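Local coordinates for protein BB1 (Synthetic construct, PDB 6D0T) that is of unknown function but was designed de novo as an eight-stranded antiparallel beta barrel, in work toward fluorescence-activating barrels, at residues Tyr66-Gln71 against Val92-Ser97. Sequence-based numbering, arbitrary orientation.
Sequences YRFEMQ and VRFKSS
Two different first torsions bring the rings of Phe68 and Phe94 together. In Phe68, chi1 of 166° sets CG opposite the backbone N, on the side of the carbonyl carbon, and the ring reaches Phe94 through CE2; in Phe94, chi1 of 59° wedges CG into the space flanked by the backbone N and the carbonyl carbon. Both side chains leave the backbone toward the other segment. The CA atoms of Phe68 and Phe94 lie 7.9 Å apart, and the rings make the contact across that distance. The touching is narrow: Phe68 brings CE2, one corner of its ring, to CD1 of Phe94 at 3.7 Å. The same CE2 lies 4.2 Å from both CG and CE1 of Phe94, so a single carbon reaches the flank centred on CD1. The rings meet obliquely, with their planes at 50° and their centroids 5.7 Å apart. No hydrogen bond joins the segments, and the buried surface is a modest 130 Å²; the side chains touch through apolar ring carbons. Val92, whose side chain also leaves the backbone toward the other segment, places CG2 in plane at the edge of the Phe94 ring.

Strand 77-86 explains the spacing. It runs between the two strands in sheet order and bonds through its backbone to Phe68 (at Gly80) and Met70 (at Trp78). Phe16, from strand 10-18, touches Phe68 and meets the Phe94 ring edge-to-face, while Trp78 and Tyr102 also meet that ring. The principle illustrated is that strands two apart in a curved sheet, unable to pair by backbone, can still meet through large inward side chains, as in the aromatic-rich interior of this closed eight-stranded antiparallel beta barrel.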
ATOM      1  N   TYR A  66     -11.302   3.813   2.582  1.00 14.94           N
ATOM      2  CA  TYR A  66     -10.356   4.126   1.512  1.00 15.70           C
ATOM      3  C   TYR A  66     -10.116   2.908   0.628  1.00 15.80           C
ATOM      4  O   TYR A  66     -10.014   1.783   1.121  1.00 21.11           O
ATOM      5  CB  TYR A  66      -9.017   4.611   2.098  1.00 14.96           C
ATOM      6  CG  TYR A  66      -9.048   6.062   2.531  1.00 13.21           C
ATOM      7  CD1 TYR A  66      -9.025   7.066   1.585  1.00 13.74           C
ATOM      8  CD2 TYR A  66      -9.144   6.417   3.860  1.00 14.21           C
ATOM      9  CE1 TYR A  66      -9.065   8.347   1.926  1.00 13.13           C
ATOM     10  CE2 TYR A  66      -9.206   7.746   4.220  1.00 13.40           C
ATOM     11  CZ  TYR A  66      -9.163   8.706   3.227  1.00 13.20           C
ATOM     12  OH  TYR A  66      -9.213  10.047   3.496  1.00 14.79           O
ATOM     13  N   ARG A  67     -10.016   3.151  -0.684  1.00 16.16           N
ATOM     14  CA  ARG A  67      -9.620   2.157  -1.671  1.00 16.55           C
ATOM     15  C   ARG A  67      -8.104   2.128  -1.791  1.00 12.57           C
ATOM     16  O   ARG A  67      -7.470   3.181  -1.874  1.00 15.63           O
ATOM     17  CB  ARG A  67     -10.230   2.468  -3.040  1.00 21.06           C
ATOM     18  CG  ARG A  67      -9.772   1.528  -4.163  1.00 29.72           C
ATOM     19  CD  ARG A  67     -10.384   1.926  -5.491  1.00 41.11           C
ATOM     20  NE  ARG A  67      -9.859   1.107  -6.578  1.00 54.65           N
ATOM     21  CZ  ARG A  67      -8.726   1.365  -7.224  1.00 66.17           C
ATOM     22  N   PHE A  68      -7.540   0.938  -1.818  1.00 13.69           N
ATOM     23  CA  PHE A  68      -6.107   0.752  -1.962  1.00 12.42           C
ATOM     24  C   PHE A  68      -5.827  -0.139  -3.158  1.00 13.35           C
ATOM     25  O   PHE A  68      -6.455  -1.187  -3.301  1.00 13.35           O
ATOM     26  CB  PHE A  68      -5.536   0.110  -0.690  1.00 16.12           C
ATOM     27  CG  PHE A  68      -4.165  -0.412  -0.842  1.00 20.37           C
ATOM     28  CD1 PHE A  68      -3.089   0.440  -0.870  1.00 23.41           C
ATOM     29  CD2 PHE A  68      -3.946  -1.772  -0.927  1.00 27.37           C
ATOM     30  CE1 PHE A  68      -1.810  -0.059  -0.989  1.00 26.07           C
ATOM     31  CE2 PHE A  68      -2.665  -2.276  -1.061  1.00 26.33           C
ATOM     32  CZ  PHE A  68      -1.605  -1.419  -1.077  1.00 25.60           C
ATOM     33  N   GLU A  69      -4.901   0.279  -4.019  1.00 11.91           N
ATOM     34  CA  GLU A  69      -4.477  -0.555  -5.131  1.00 12.86           C
ATOM     35  C   GLU A  69      -2.988  -0.356  -5.405  1.00 11.60           C
ATOM     36  O   GLU A  69      -2.455   0.748  -5.264  1.00 15.28           O
ATOM     37  CB  GLU A  69      -5.328  -0.275  -6.378  1.00 17.68           C
ATOM     38  CG  GLU A  69      -5.246   1.095  -6.880  1.00 25.33           C
ATOM     39  N   MET A  70      -2.318  -1.444  -5.813  1.00 14.67           N
ATOM     40  CA  MET A  70      -0.906  -1.379  -6.167  1.00 14.29           C
ATOM     41  C   MET A  70      -0.664  -2.399  -7.267  1.00 16.06           C
ATOM     42  O   MET A  70      -1.289  -3.460  -7.290  1.00 18.22           O
ATOM     43  CB  MET A  70       0.039  -1.657  -4.968  1.00 17.96           C
ATOM     44  CG  MET A  70       0.189  -0.494  -3.933  1.00 20.83           C
ATOM     45  SD  MET A  70       1.239  -0.906  -2.489  1.00 24.01           S
ATOM     46  CE  MET A  70       2.716  -1.408  -3.267  1.00 26.00           C
ATOM     47  N   GLN A  71       0.225  -2.055  -8.191  1.00 14.54           N
ATOM     48  CA  GLN A  71       0.616  -2.936  -9.292  1.00 14.48           C
ATOM     49  C   GLN A  71       2.125  -3.049  -9.311  1.00 14.36           C
ATOM     50  O   GLN A  71       2.831  -2.030  -9.242  1.00 13.71           O
ATOM     51  CB  GLN A  71       0.122  -2.411 -10.632  1.00 16.62           C
ATOM     52  CG  GLN A  71      -1.383  -2.296 -10.730  1.00 22.83           C
ATOM     53  CD  GLN A  71      -1.872  -2.015 -12.153  1.00 25.19           C
ATOM     54  OE1 GLN A  71      -2.804  -2.659 -12.660  1.00 32.48           O
ATOM     55  NE2 GLN A  71      -1.276  -1.039 -12.780  1.00 23.72           N
ATOM     56  N   VAL A  92      -3.307  -2.763   6.080  1.00 12.25           N
ATOM     57  CA  VAL A  92      -3.932  -2.999   4.784  1.00 13.24           C
ATOM     58  C   VAL A  92      -4.410  -4.447   4.699  1.00 15.16           C
ATOM     59  O   VAL A  92      -3.856  -5.351   5.332  1.00 14.24           O
ATOM     60  CB  VAL A  92      -3.001  -2.671   3.586  1.00 16.82           C
ATOM     61  CG1 VAL A  92      -2.525  -1.253   3.654  1.00 21.10           C
ATOM     62  CG2 VAL A  92      -1.817  -3.607   3.508  1.00 17.88           C
ATOM     63  N   ARG A  93      -5.465  -4.646   3.913  1.00 12.67           N
ATOM     64  CA  ARG A  93      -5.997  -5.971   3.602  1.00 14.62           C
ATOM     65  C   ARG A  93      -6.350  -5.984   2.120  1.00 14.69           C
ATOM     66  O   ARG A  93      -7.067  -5.097   1.646  1.00 16.74           O
ATOM     67  CB  ARG A  93      -7.224  -6.269   4.470  1.00 21.69           C
ATOM     68  CG  ARG A  93      -7.819  -7.636   4.281  1.00 31.28           C
ATOM     69  CD  ARG A  93      -7.053  -8.693   5.016  1.00 43.77           C
ATOM     70  NE  ARG A  93      -7.711  -9.998   4.934  1.00 53.03           N
ATOM     71  N   PHE A  94      -5.829  -6.952   1.368  1.00 14.56           N
ATOM     72  CA  PHE A  94      -6.073  -6.896  -0.063  1.00 14.30           C
ATOM     73  C   PHE A  94      -6.019  -8.280  -0.689  1.00 14.61           C
ATOM     74  O   PHE A  94      -5.488  -9.232  -0.115  1.00 16.65           O
ATOM     75  CB  PHE A  94      -5.087  -5.946  -0.793  1.00 14.61           C
ATOM     76  CG  PHE A  94      -3.610  -6.313  -0.648  1.00 14.94           C
ATOM     77  CD1 PHE A  94      -2.832  -5.708   0.310  1.00 15.95           C
ATOM     78  CD2 PHE A  94      -2.995  -7.182  -1.541  1.00 15.72           C
ATOM     79  CE1 PHE A  94      -1.472  -5.997   0.412  1.00 14.00           C
ATOM     80  CE2 PHE A  94      -1.626  -7.493  -1.434  1.00 16.72           C
ATOM     81  CZ  PHE A  94      -0.878  -6.915  -0.474  1.00 15.93           C
ATOM     82  N   LYS A  95      -6.639  -8.368  -1.867  1.00 16.54           N
ATOM     83  CA  LYS A  95      -6.592  -9.536  -2.724  1.00 18.45           C
ATOM     84  C   LYS A  95      -5.582  -9.321  -3.840  1.00 17.48           C
ATOM     85  O   LYS A  95      -5.388  -8.201  -4.326  1.00 18.09           O
ATOM     86  CB  LYS A  95      -7.953  -9.821  -3.372  1.00 24.88           C
ATOM     87  CG  LYS A  95      -9.133  -9.986  -2.433  1.00 36.48           C
ATOM     88  CD  LYS A  95      -9.163 -11.378  -1.806  1.00 45.53           C
ATOM     89  CE  LYS A  95     -10.577 -11.748  -1.353  1.00 52.95           C
ATOM     90  NZ  LYS A  95     -11.070 -10.791  -0.320  1.00 57.77           N
ATOM     91  N   SER A  96      -4.929 -10.396  -4.217  1.00 19.37           N
ATOM     92  CA  SER A  96      -3.944 -10.403  -5.277  1.00 23.92           C
ATOM     93  C   SER A  96      -4.486 -11.139  -6.499  1.00 28.38           C
ATOM     94  O   SER A  96      -5.331 -12.041  -6.398  1.00 29.85           O
ATOM     95  CB  SER A  96      -2.657 -11.072  -4.779  1.00 25.63           C
ATOM     96  OG  SER A  96      -1.647 -11.076  -5.777  1.00 29.31           O
ATOM     97  N   SER A  97      -3.991 -10.721  -7.669  1.00 28.27           N
ATOM     98  CA  SER A  97      -4.341 -11.366  -8.927  1.00 32.29           C
ATOM     99  C   SER A  97      -3.892 -12.817  -8.981  1.00 37.55           C
ATOM    100  O   SER A  97      -4.406 -13.577  -9.808  1.00 39.90           O
ATOM    101  CB  SER A  97      -3.716 -10.619 -10.099  1.00 31.97           C
ATOM    102  OG  SER A  97      -2.337 -10.354  -9.854  1.00 34.09           O
TER